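Local coordinates for Tetur07g02040 (Tetranychus urticae, PDB 6BDJ), which binds ferric iron as an intradiol ring-cleavage dioxygenase and probably opens catechol-type aromatic rings by inserting both atoms of molecular oxygen, at residues A[87-92]-A[136-141]; A[93-98]-A[116-121]; A[147-152]-A[161-166]. All blocks are in the same frame, centred on the assembly; numbering follows the deposited sequence.

Contact 1: A[87-92]-A[136-141]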
loop_
_atom_site.group_PDB
_atom_site.type_symbol
_atom_site.label_atom_id
_atom_site.label_comp_id
_atom_site.label_asym_id
_atom_site.label_seq_id
_atom_site.Cartn_x
_atom_site.Cartn_y
_atom_site.Cartn_z
ATOM N N ILE A 87 -1.970 4.488 3.458
ATOM C CA ILE A 87 -2.075 3.198 2.784
ATOM C C ILE A 87 -3.509 2.747 2.702
ATOM O O ILE A 87 -4.364 3.166 3.481
ATOM C CB ILE A 87 -1.193 2.114 3.421
ATOM C CG1 ILE A 87 -1.593 1.821 4.871
ATOM C CG2 ILE A 87 0.264 2.581 3.427
ATOM C CD1 ILE A 87 -0.887 0.582 5.397
ATOM N N TRP A 88 -3.769 1.927 1.695
ATOM C CA TRP A 88 -5.030 1.242 1.565
ATOM C C TRP A 88 -4.826 -0.025 0.783
ATOM O O TRP A 88 -3.923 -0.136 -0.071
ATOM C CB TRP A 88 -6.139 2.121 0.950
ATOM C CG TRP A 88 -5.953 2.526 -0.539
ATOM C CD1 TRP A 88 -6.700 2.112 -1.629
ATOM C CD2 TRP A 88 -5.025 3.478 -1.047
ATOM N NE1 TRP A 88 -6.275 2.743 -2.770
ATOM C CE2 TRP A 88 -5.238 3.573 -2.453
ATOM C CE3 TRP A 88 -4.011 4.238 -0.468
ATOM C CZ2 TRP A 88 -4.476 4.417 -3.274
ATOM C CZ3 TRP A 88 -3.262 5.084 -1.288
ATOM C CH2 TRP A 88 -3.501 5.164 -2.670
ATOM N N GLN A 89 -5.645 -1.014 1.119
ATOM C CA GLN A 89 -5.460 -2.355 0.588
ATOM C C GLN A 89 -6.783 -3.126 0.685
ATOM O O GLN A 89 -7.648 -2.806 1.490
ATOM C CB GLN A 89 -4.375 -3.071 1.376
ATOM C CG GLN A 89 -4.787 -3.402 2.801
ATOM C CD GLN A 89 -3.705 -4.076 3.615
ATOM O OE1 GLN A 89 -2.752 -3.443 4.044
ATOM N NE2 GLN A 89 -3.884 -5.356 3.878
ATOM N N PRO A 90 -6.923 -4.181 -0.103
ATOM C CA PRO A 90 -8.120 -5.015 0.065
ATOM C C PRO A 90 -7.999 -6.041 1.165
ATOM O O PRO A 90 -6.882 -6.458 1.510
ATOM C CB PRO A 90 -8.220 -5.724 -1.266
ATOM C CG PRO A 90 -6.817 -5.834 -1.750
ATOM C CD PRO A 90 -6.019 -4.727 -1.133
ATOM N N ASP A 91 -9.140 -6.487 1.688
ATOM C CA ASP A 91 -9.152 -7.601 2.645
ATOM C C ASP A 91 -8.813 -8.934 1.976
ATOM O O ASP A 91 -8.620 -8.987 0.758
ATOM C CB ASP A 91 -10.464 -7.632 3.466
ATOM C CG ASP A 91 -11.641 -8.269 2.755
ATOM O OD1 ASP A 91 -11.514 -8.833 1.660
ATOM O OD2 ASP A 91 -12.728 -8.240 3.342
ATOM N N TYR A 92 -8.751 -10.012 2.754
ATOM C CA TYR A 92 -8.348 -11.315 2.239
ATOM C C TYR A 92 -9.100 -11.799 1.004
ATOM O O TYR A 92 -8.519 -12.501 0.203
ATOM C CB TYR A 92 -8.413 -12.393 3.330
ATOM C CG TYR A 92 -9.772 -12.991 3.519
ATOM C CD1 TYR A 92 -10.191 -14.087 2.743
ATOM C CD2 TYR A 92 -10.667 -12.444 4.438
ATOM C CE1 TYR A 92 -11.438 -14.635 2.910
ATOM C CE2 TYR A 92 -11.930 -13.000 4.616
ATOM C CZ TYR A 92 -12.301 -14.089 3.842
ATOM O OH TYR A 92 -13.543 -14.612 3.992
ATOM N N LEU A 136 -2.879 -6.320 7.687
ATOM C CA LEU A 136 -2.881 -7.730 7.361
ATOM C C LEU A 136 -2.185 -7.900 6.028
ATOM O O LEU A 136 -2.142 -6.973 5.221
ATOM C CB LEU A 136 -4.319 -8.237 7.254
ATOM C CG LEU A 136 -5.240 -8.078 8.480
ATOM C CD1 LEU A 136 -6.637 -8.546 8.100
ATOM C CD2 LEU A 136 -4.726 -8.845 9.693
ATOM N N PHE A 137 -1.680 -9.095 5.773
ATOM C CA PHE A 137 -1.295 -9.431 4.419
ATOM C C PHE A 137 -2.536 -9.255 3.498
ATOM O O PHE A 137 -3.612 -9.746 3.816
ATOM C CB PHE A 137 -0.707 -10.831 4.343
ATOM C CG PHE A 137 -0.047 -11.110 3.032
ATOM C CD1 PHE A 137 -0.805 -11.524 1.948
ATOM C CD2 PHE A 137 1.319 -10.907 2.857
ATOM C CE1 PHE A 137 -0.221 -11.749 0.713
ATOM C CE2 PHE A 137 1.913 -11.122 1.620
ATOM C CZ PHE A 137 1.141 -11.528 0.545
ATOM N N PRO A 138 -2.393 -8.513 2.380
ATOM C CA PRO A 138 -3.537 -8.190 1.540
ATOM C C PRO A 138 -4.027 -9.380 0.758
ATOM O O PRO A 138 -3.233 -10.258 0.399
ATOM C CB PRO A 138 -2.993 -7.123 0.596
ATOM C CG PRO A 138 -1.570 -7.489 0.437
ATOM C CD PRO A 138 -1.160 -7.940 1.831
ATOM N N GLY A 139 -5.329 -9.416 0.501
ATOM C CA GLY A 139 -5.877 -10.314 -0.505
ATOM C C GLY A 139 -5.629 -9.662 -1.855
ATOM O O GLY A 139 -4.783 -8.775 -1.995
ATOM N N HIS A 140 -6.350 -10.093 -2.866
ATOM C CA HIS A 140 -6.232 -9.434 -4.138
ATOM C C HIS A 140 -7.429 -9.647 -4.955
ATOM O O HIS A 140 -8.185 -10.620 -4.807
ATOM C CB HIS A 140 -5.055 -9.986 -4.958
ATOM C CG HIS A 140 -5.040 -11.481 -5.070
ATOM N ND1 HIS A 140 -5.645 -12.160 -6.103
ATOM C CD2 HIS A 140 -4.511 -12.422 -4.254
ATOM C CE1 HIS A 140 -5.483 -13.459 -5.920
ATOM N NE2 HIS A 140 -4.790 -13.643 -4.810
ATOM N N TYR A 141 -7.492 -8.830 -5.998
ATOM C CA TYR A 141 -8.510 -8.866 -6.999
ATOM C C TYR A 141 -8.183 -9.924 -8.034
ATOM O O TYR A 141 -7.125 -10.561 -7.973
ATOM C CB TYR A 141 -8.465 -7.505 -7.694
ATOM C CG TYR A 141 -9.605 -6.608 -7.352
ATOM C CD1 TYR A 141 -9.843 -6.248 -6.050
ATOM C CD2 TYR A 141 -10.446 -6.117 -8.331
ATOM C CE1 TYR A 141 -10.882 -5.408 -5.723
ATOM C CE2 TYR A 141 -11.497 -5.286 -8.013
ATOM C CZ TYR A 141 -11.710 -4.939 -6.698
ATOM O OH TYR A 141 -12.750 -4.113 -6.327
#
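Where strand 84-88 runs out, Gln89 reaches across to the end of strand 130-136. Its CB points toward 136-141, and CG sits in the crowded position between the backbone N and the carbonyl carbon (chi1 69°). The extended chain then carries CD to 3.7 Å from Leu136 O. At the tip the two amide atoms part: OE1 takes a hydrogen bond from Thr135 OG1, while NE2 gives a nearly straight one (168° at the hydrogen) to Leu136 O at 2.7 Å. That carbonyl lies in the plane of the amide, although NE2 sits above the carbonyl's own plane. Pro138 CB flanks the same nitrogen at 3.8 Å. Further along, Pro90 lays its ring against the backbone, CG lying 3.6 Å from Gly139 O. Having no side chain, Gly139 can bring CA within 3.3 Å of Asp91 O and 3.5 Å of Tyr92 O as CA-H...O contacts, and its N makes weak hydrogen bonds to Pro90 O and Asp91 O. A glutamine suits this buried place because it can donate and accept at once: one short side-chain bond links the two segments, whose direct backbone bonds here are weak.

Contact 2: A[93-98]-A[116-121]. With FE (Fe (III) ion), chain C.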
loop_
_atom_site.group_PDB
_atom_site.type_symbol
_atom_site.label_atom_id
_atom_site.label_comp_id
_atom_site.label_asym_id
_atom_site.label_seq_id
_atom_site.Cartn_x
_atom_site.Cartn_y
_atom_site.Cartn_z
ATOM N N SER A 93 -10.370 -11.432 0.844
ATOM C CA SER A 93 -11.144 -11.836 -0.333
ATOM C C SER A 93 -11.189 -10.786 -1.440
ATOM O O SER A 93 -11.965 -10.891 -2.374
ATOM C CB SER A 93 -12.561 -12.150 0.123
ATOM O OG SER A 93 -13.190 -10.971 0.549
ATOM N N GLY A 94 -10.360 -9.752 -1.317
ATOM C CA GLY A 94 -10.213 -8.726 -2.335
ATOM C C GLY A 94 -11.148 -7.540 -2.328
ATOM O O GLY A 94 -11.288 -6.886 -3.371
ATOM N N ILE A 95 -11.787 -7.275 -1.183
ATOM C CA ILE A 95 -12.739 -6.180 -1.055
ATOM C C ILE A 95 -12.052 -4.941 -0.468
ATOM O O ILE A 95 -11.264 -5.051 0.466
ATOM C CB ILE A 95 -13.899 -6.584 -0.124
ATOM C CG1 ILE A 95 -14.687 -7.775 -0.689
ATOM C CG2 ILE A 95 -14.852 -5.427 0.099
ATOM C CD1 ILE A 95 -15.174 -7.640 -2.131
ATOM N N TYR A 96 -12.345 -3.787 -1.055
ATOM C CA TYR A 96 -11.898 -2.509 -0.547
ATOM C C TYR A 96 -13.040 -1.863 0.219
ATOM O O TYR A 96 -14.158 -1.777 -0.286
ATOM C CB TYR A 96 -11.519 -1.578 -1.684
ATOM C CG TYR A 96 -10.165 -1.878 -2.281
ATOM C CD1 TYR A 96 -9.033 -1.324 -1.751
ATOM C CD2 TYR A 96 -10.038 -2.743 -3.360
ATOM C CE1 TYR A 96 -7.778 -1.577 -2.299
ATOM C CE2 TYR A 96 -8.792 -3.010 -3.928
ATOM C CZ TYR A 96 -7.659 -2.414 -3.396
ATOM O OH TYR A 96 -6.435 -2.704 -3.922
ATOM N N SER A 97 -12.725 -1.376 1.420
ATOM C CA SER A 97 -13.663 -0.631 2.257
ATOM C C SER A 97 -14.082 0.632 1.540
ATOM O O SER A 97 -13.272 1.246 0.847
ATOM C CB SER A 97 -13.053 -0.325 3.602
ATOM O OG SER A 97 -11.950 0.570 3.582
ATOM N N GLY A 98 -15.374 0.941 1.617
ATOM C CA GLY A 98 -15.957 1.989 0.815
ATOM C C GLY A 98 -16.494 1.562 -0.537
ATOM O O GLY A 98 -17.363 2.240 -1.098
ATOM N N ARG A 116 -17.619 2.080 5.571
ATOM C CA ARG A 116 -16.500 1.328 6.135
ATOM C C ARG A 116 -15.157 1.839 5.602
ATOM O O ARG A 116 -15.042 2.239 4.464
ATOM C CB ARG A 116 -16.615 -0.167 5.840
ATOM C CG ARG A 116 -17.842 -0.878 6.459
ATOM C CD ARG A 116 -17.861 -0.760 7.974
ATOM N NE ARG A 116 -16.616 -1.180 8.645
ATOM C CZ ARG A 116 -16.275 -2.415 8.991
ATOM N NH1 ARG A 116 -15.116 -2.618 9.643
ATOM N NH2 ARG A 116 -17.039 -3.450 8.661
ATOM N N ARG A 117 -14.157 1.785 6.454
ATOM C CA ARG A 117 -12.842 2.252 6.208
ATOM C C ARG A 117 -11.787 1.307 6.730
ATOM O O ARG A 117 -10.639 1.705 6.940
ATOM C CB ARG A 117 -12.662 3.631 6.822
ATOM C CG ARG A 117 -13.626 4.693 6.267
ATOM C CD ARG A 117 -13.341 4.972 4.794
ATOM N NE ARG A 117 -14.230 6.037 4.332
ATOM C CZ ARG A 117 -15.394 5.850 3.727
ATOM N NH1 ARG A 117 -15.870 4.618 3.502
ATOM N NH2 ARG A 117 -16.114 6.900 3.373
ATOM N N PHE A 118 -12.131 0.035 6.884
ATOM C CA PHE A 118 -11.141 -0.931 7.266
ATOM C C PHE A 118 -10.014 -0.945 6.234
ATOM O O PHE A 118 -10.220 -0.654 5.039
ATOM C CB PHE A 118 -11.728 -2.356 7.426
ATOM C CG PHE A 118 -12.403 -2.920 6.182
ATOM C CD1 PHE A 118 -11.668 -3.339 5.078
ATOM C CD2 PHE A 118 -13.777 -3.077 6.138
ATOM C CE1 PHE A 118 -12.294 -3.853 3.951
ATOM C CE2 PHE A 118 -14.417 -3.598 5.020
ATOM C CZ PHE A 118 -13.671 -3.991 3.928
ATOM N N LEU A 119 -8.844 -1.305 6.746
ATOM C CA LEU A 119 -7.644 -1.436 5.973
ATOM C C LEU A 119 -7.253 -0.160 5.220
ATOM O O LEU A 119 -6.682 -0.206 4.112
ATOM C CB LEU A 119 -7.747 -2.660 5.060
ATOM C CG LEU A 119 -7.846 -4.003 5.819
ATOM C CD1 LEU A 119 -8.102 -5.171 4.880
ATOM C CD2 LEU A 119 -6.635 -4.320 6.680
ATOM N N ARG A 120 -7.529 0.976 5.861
ATOM C CA ARG A 120 -7.093 2.256 5.411
ATOM C C ARG A 120 -6.511 2.964 6.575
ATOM O O ARG A 120 -7.075 2.918 7.687
ATOM C CB ARG A 120 -8.277 3.045 4.876
ATOM C CG ARG A 120 -8.916 2.404 3.650
ATOM C CD ARG A 120 -10.109 3.227 3.199
ATOM N NE ARG A 120 -10.637 2.548 2.021
ATOM C CZ ARG A 120 -10.268 2.794 0.766
ATOM N NH1 ARG A 120 -9.367 3.722 0.465
ATOM N NH2 ARG A 120 -10.809 2.084 -0.215
ATOM N N GLY A 121 -5.386 3.637 6.378
ATOM C CA GLY A 121 -4.932 4.548 7.433
ATOM C C GLY A 121 -3.889 5.517 6.963
ATOM O O GLY A 121 -3.327 5.335 5.879
HETATM FE FE FE C . -5.720 -2.066 -5.610
HETATM O O HOH W 1 -9.906 -1.402 2.275
HETATM O O HOH W 2 -6.942 -0.617 -6.660
#
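Segment 93-98 is loop throughout, and 116-121 is loop up to Leu119, whose positive phi of 57° leads into strand 120-124; Ser97 CA comes within 5.0 Å of Arg117 CA. Ser97 is the centre of the contact. Its OG lies between the backbone N and the carbonyl carbon (chi1 66°), from where it donates to Phe118 O at 2.6 Å, along a lone pair of that carbonyl. The same OG accepts from Arg120 NE at 2.8 Å, close to the guanidinium plane. Extended from CG to NE, Arg120 comes in side-on and grips the residue twice, because its NH2 also bonds to Ser97 O at 2.8 Å, in the carbonyl plane. Its NH1 turns to Tyr45 O, so the buried charge is met by carbonyls and a hydroxyl. A water adds a second bridge, accepting from Ser97 N and donating to Phe118 O. On its carbon side, Ser97 CB sits squarely over the Phe118 ring, 3.5 Å from the centroid and 5° off the normal, a CH-pi contact; serine suits the place because its short side chain lays carbon on the ring while the hydroxyl both donates and accepts. Arg116, salt-bridged to Glu58, lays a guanidinium face against Phe118 CD2. Ile95 CG2 touches the ring more loosely through CZ. Next to this knot stands Tyr96, whose CB lies 4.0 Å from Arg120 NH2; the two side chains cross at about a right angle. Tyr96 OH binds the iron at 1.9 Å, alongside His147, His149 and a water at 2.2 Å from FE. Tyrosinate and histidine ligands together, two of each in the family's classic site, are characteristic of the non-haem Fe(III) centre of intradiol dioxygenases; Tyr96 is one of the tyrosines.

Contact 3: A[147-152]-A[161-166]. With FE (Fe (III) ion), chain C.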
loop_
_atom_site.group_PDB
_atom_site.type_symbol
_atom_site.label_atom_id
_atom_site.label_comp_id
_atom_site.label_asym_id
_atom_site.label_seq_id
_atom_site.Cartn_x
_atom_site.Cartn_y
_atom_site.Cartn_z
ATOM N N HIS A 147 -1.091 -6.544 -3.490
ATOM C CA HIS A 147 -0.364 -5.324 -3.222
ATOM C C HIS A 147 -1.047 -4.473 -2.200
ATOM O O HIS A 147 -2.233 -4.666 -1.910
ATOM C CB HIS A 147 -0.296 -4.497 -4.485
ATOM C CG HIS A 147 -1.636 -4.159 -5.034
ATOM N ND1 HIS A 147 -2.359 -5.037 -5.809
ATOM C CD2 HIS A 147 -2.404 -3.056 -4.897
ATOM C CE1 HIS A 147 -3.496 -4.470 -6.174
ATOM N NE2 HIS A 147 -3.579 -3.289 -5.583
ATOM N N ILE A 148 -0.290 -3.497 -1.698
ATOM C CA ILE A 148 -0.808 -2.446 -0.841
ATOM C C ILE A 148 -0.497 -1.129 -1.516
ATOM O O ILE A 148 0.660 -0.881 -1.913
ATOM C CB ILE A 148 -0.126 -2.463 0.532
ATOM C CG1 ILE A 148 -0.462 -3.766 1.281
ATOM C CG2 ILE A 148 -0.568 -1.255 1.382
ATOM C CD1 ILE A 148 0.336 -4.011 2.561
ATOM N N HIS A 149 -1.498 -0.270 -1.628
ATOM C CA HIS A 149 -1.270 1.059 -2.132
ATOM C C HIS A 149 -0.764 1.999 -1.082
ATOM O O HIS A 149 -1.056 1.815 0.104
ATOM C CB HIS A 149 -2.546 1.675 -2.594
ATOM C CG HIS A 149 -3.180 0.992 -3.732
ATOM N ND1 HIS A 149 -3.015 1.426 -5.038
ATOM C CD2 HIS A 149 -4.019 -0.059 -3.774
ATOM C CE1 HIS A 149 -3.734 0.659 -5.834
ATOM N NE2 HIS A 149 -4.348 -0.246 -5.089
ATOM N N TYR A 150 -0.109 3.067 -1.537
ATOM C CA TYR A 150 0.353 4.127 -0.655
ATOM C C TYR A 150 0.423 5.439 -1.414
ATOM O O TYR A 150 0.684 5.464 -2.623
ATOM C CB TYR A 150 1.701 3.792 -0.002
ATOM C CG TYR A 150 2.894 3.932 -0.913
ATOM C CD1 TYR A 150 3.318 2.877 -1.709
ATOM C CD2 TYR A 150 3.606 5.114 -0.970
ATOM C CE1 TYR A 150 4.416 3.009 -2.555
ATOM C CE2 TYR A 150 4.690 5.263 -1.815
ATOM C CZ TYR A 150 5.095 4.208 -2.606
ATOM O OH TYR A 150 6.193 4.386 -3.437
ATOM N N ARG A 151 0.178 6.520 -0.696
ATOM C CA ARG A 151 0.209 7.851 -1.242
ATOM C C ARG A 151 0.751 8.774 -0.180
ATOM O O ARG A 151 0.376 8.666 0.990
ATOM C CB ARG A 151 -1.198 8.257 -1.654
ATOM C CG ARG A 151 -1.415 9.732 -1.885
ATOM C CD ARG A 151 -2.677 9.936 -2.721
ATOM N NE ARG A 151 -3.159 11.296 -2.603
ATOM C CZ ARG A 151 -4.068 11.907 -3.367
ATOM N NH1 ARG A 151 -4.636 11.317 -4.418
ATOM N NH2 ARG A 151 -4.405 13.169 -3.075
ATOM N N ILE A 152 1.655 9.663 -0.574
ATOM C CA ILE A 152 2.387 10.528 0.364
ATOM C C ILE A 152 2.160 11.992 0.067
ATOM O O ILE A 152 2.391 12.450 -1.053
ATOM C CB ILE A 152 3.892 10.255 0.340
ATOM C CG1 ILE A 152 4.117 8.764 0.598
ATOM C CG2 ILE A 152 4.602 11.095 1.399
ATOM C CD1 ILE A 152 5.505 8.278 0.289
ATOM N N ILE A 161 2.887 8.535 -5.258
ATOM C CA ILE A 161 1.862 7.511 -5.198
ATOM C C ILE A 161 2.504 6.235 -5.707
ATOM O O ILE A 161 3.200 6.230 -6.740
ATOM C CB ILE A 161 0.661 7.834 -6.103
ATOM C CG1 ILE A 161 -0.066 9.075 -5.607
ATOM C CG2 ILE A 161 -0.305 6.634 -6.183
ATOM C CD1 ILE A 161 -1.086 9.633 -6.588
ATOM N N GLY A 162 2.262 5.144 -5.018
ATOM C CA GLY A 162 2.836 3.877 -5.427
ATOM C C GLY A 162 2.084 2.683 -4.921
ATOM O O GLY A 162 0.925 2.783 -4.467
ATOM N N GLN A 163 2.742 1.544 -5.099
ATOM C CA GLN A 163 2.225 0.256 -4.711
ATOM C C GLN A 163 3.353 -0.574 -4.154
ATOM O O GLN A 163 4.458 -0.548 -4.668
ATOM C CB GLN A 163 1.581 -0.440 -5.898
ATOM C CG GLN A 163 0.269 0.216 -6.299
ATOM C CD GLN A 163 -0.478 -0.504 -7.407
ATOM O OE1 GLN A 163 -0.309 -1.716 -7.609
ATOM N NE2 GLN A 163 -1.319 0.238 -8.122
ATOM N N ILE A 164 3.035 -1.308 -3.096
ATOM C CA ILE A 164 3.947 -2.198 -2.410
ATOM C C ILE A 164 3.645 -3.613 -2.890
ATOM O O ILE A 164 2.500 -4.063 -2.850
ATOM C CB ILE A 164 3.740 -2.106 -0.893
ATOM C CG1 ILE A 164 3.894 -0.658 -0.423
ATOM C CG2 ILE A 164 4.716 -3.017 -0.166
ATOM C CD1 ILE A 164 3.453 -0.385 0.994
ATOM N N PHE A 165 4.677 -4.316 -3.328
ATOM C CA PHE A 165 4.560 -5.698 -3.787
ATOM C C PHE A 165 5.272 -6.635 -2.823
ATOM O O PHE A 165 6.029 -6.207 -1.959
ATOM C CB PHE A 165 5.117 -5.799 -5.207
ATOM C CG PHE A 165 4.366 -4.946 -6.195
ATOM C CD1 PHE A 165 3.133 -5.347 -6.662
ATOM C CD2 PHE A 165 4.853 -3.712 -6.606
ATOM C CE1 PHE A 165 2.400 -4.559 -7.546
ATOM C CE2 PHE A 165 4.142 -2.914 -7.500
ATOM C CZ PHE A 165 2.916 -3.349 -7.987
ATOM N N PHE A 166 5.008 -7.923 -2.994
ATOM C CA PHE A 166 5.572 -8.981 -2.138
ATOM C C PHE A 166 6.425 -9.936 -2.948
ATOM O O PHE A 166 6.162 -10.171 -4.150
ATOM C CB PHE A 166 4.450 -9.708 -1.426
ATOM C CG PHE A 166 3.659 -8.798 -0.542
ATOM C CD1 PHE A 166 4.060 -8.579 0.761
ATOM C CD2 PHE A 166 2.590 -8.071 -1.045
ATOM C CE1 PHE A 166 3.358 -7.706 1.596
ATOM C CE2 PHE A 166 1.889 -7.189 -0.230
ATOM C CZ PHE A 166 2.279 -7.009 1.098
HETATM FE FE FE C . -5.720 -2.066 -5.610
HETATM O O HOH W 3 -1.297 3.419 -5.745
HETATM O O HOH W 2 -6.942 -0.617 -6.660
#
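Different first torsions let two nearby histidines converge on one metal: His147 holds CG in the crowded position between the backbone N and the carbonyl carbon (chi1 58°), whereas His149 turns CG anti to the carbonyl carbon (chi1 -64°). Their NE2 atoms then bind FE, His147 NE2 at 2.5 Å and His149 NE2 at 2.3 Å. From the neighbouring strand Gln163, CG likewise anti to the carbonyl carbon (chi1 -71°) and its chain extended, runs beside both rings. Its OE1 lies over one face of His147, 3.7 Å from CD2, and its NE2 comes 3.4 Å from His149 CE1. Arg144 bonds to OE1 and Gly41 O accepts from NE2, so this second-shell amide is fixed at both atoms. The remote imidazole nitrogens are also held: His147 ND1 by Thr145 O, His149 ND1 by a water at 2.7 Å that donates onward to Gly162 O. Such acceptors would be expected to strengthen both histidines as donors to Fe(III).

On the opposite face Ile148, Tyr150 and Ile164 pack through carbon atoms. Tyr150 lays its ring over Gly162, CE1 lying 3.3 Å from Gly162 C, which suits a residue with no side chain. Beside it Ile148 CG2 meets Ile164 CD1 at 4.1 Å, and Ile148 CD1 abuts the edge of Phe166 at CZ. Paired backbone hydrogen bonds join Ile148 to Ile164 and Tyr150 to Gly162, the shortest being Ile164 N to Ile148 O at 2.7 Å. This is an antiparallel beta hairpin with a His-X-His metal motif in segment 147-152, which supplies the two histidine ligands of an intradiol-type iron site.

How the contacts relate
Strand 84-88 ties the three contacts together, lying in the sheet between strands 120-124 and 148-154. Ile87 N and Gly121 O, 2.9 Å apart, probably bond contact 1 to contact 2, and Trp88 O probably accepts from His149 N of contact 3 at 2.9 Å. The Trp88 ring also stacks on that of His149. Contacts 2 and 3 have centres about 15 Å apart yet meet at the iron, where Tyr96 OH lies 3.4 Å from the NE2 of both His147 and His149. Contact 1 borders the site: Pro90 touches Tyr96, and Tyr141, an iron ligand seen in this protein, in one of its two conformers has OH 7.4 Å from FE and does not bind it.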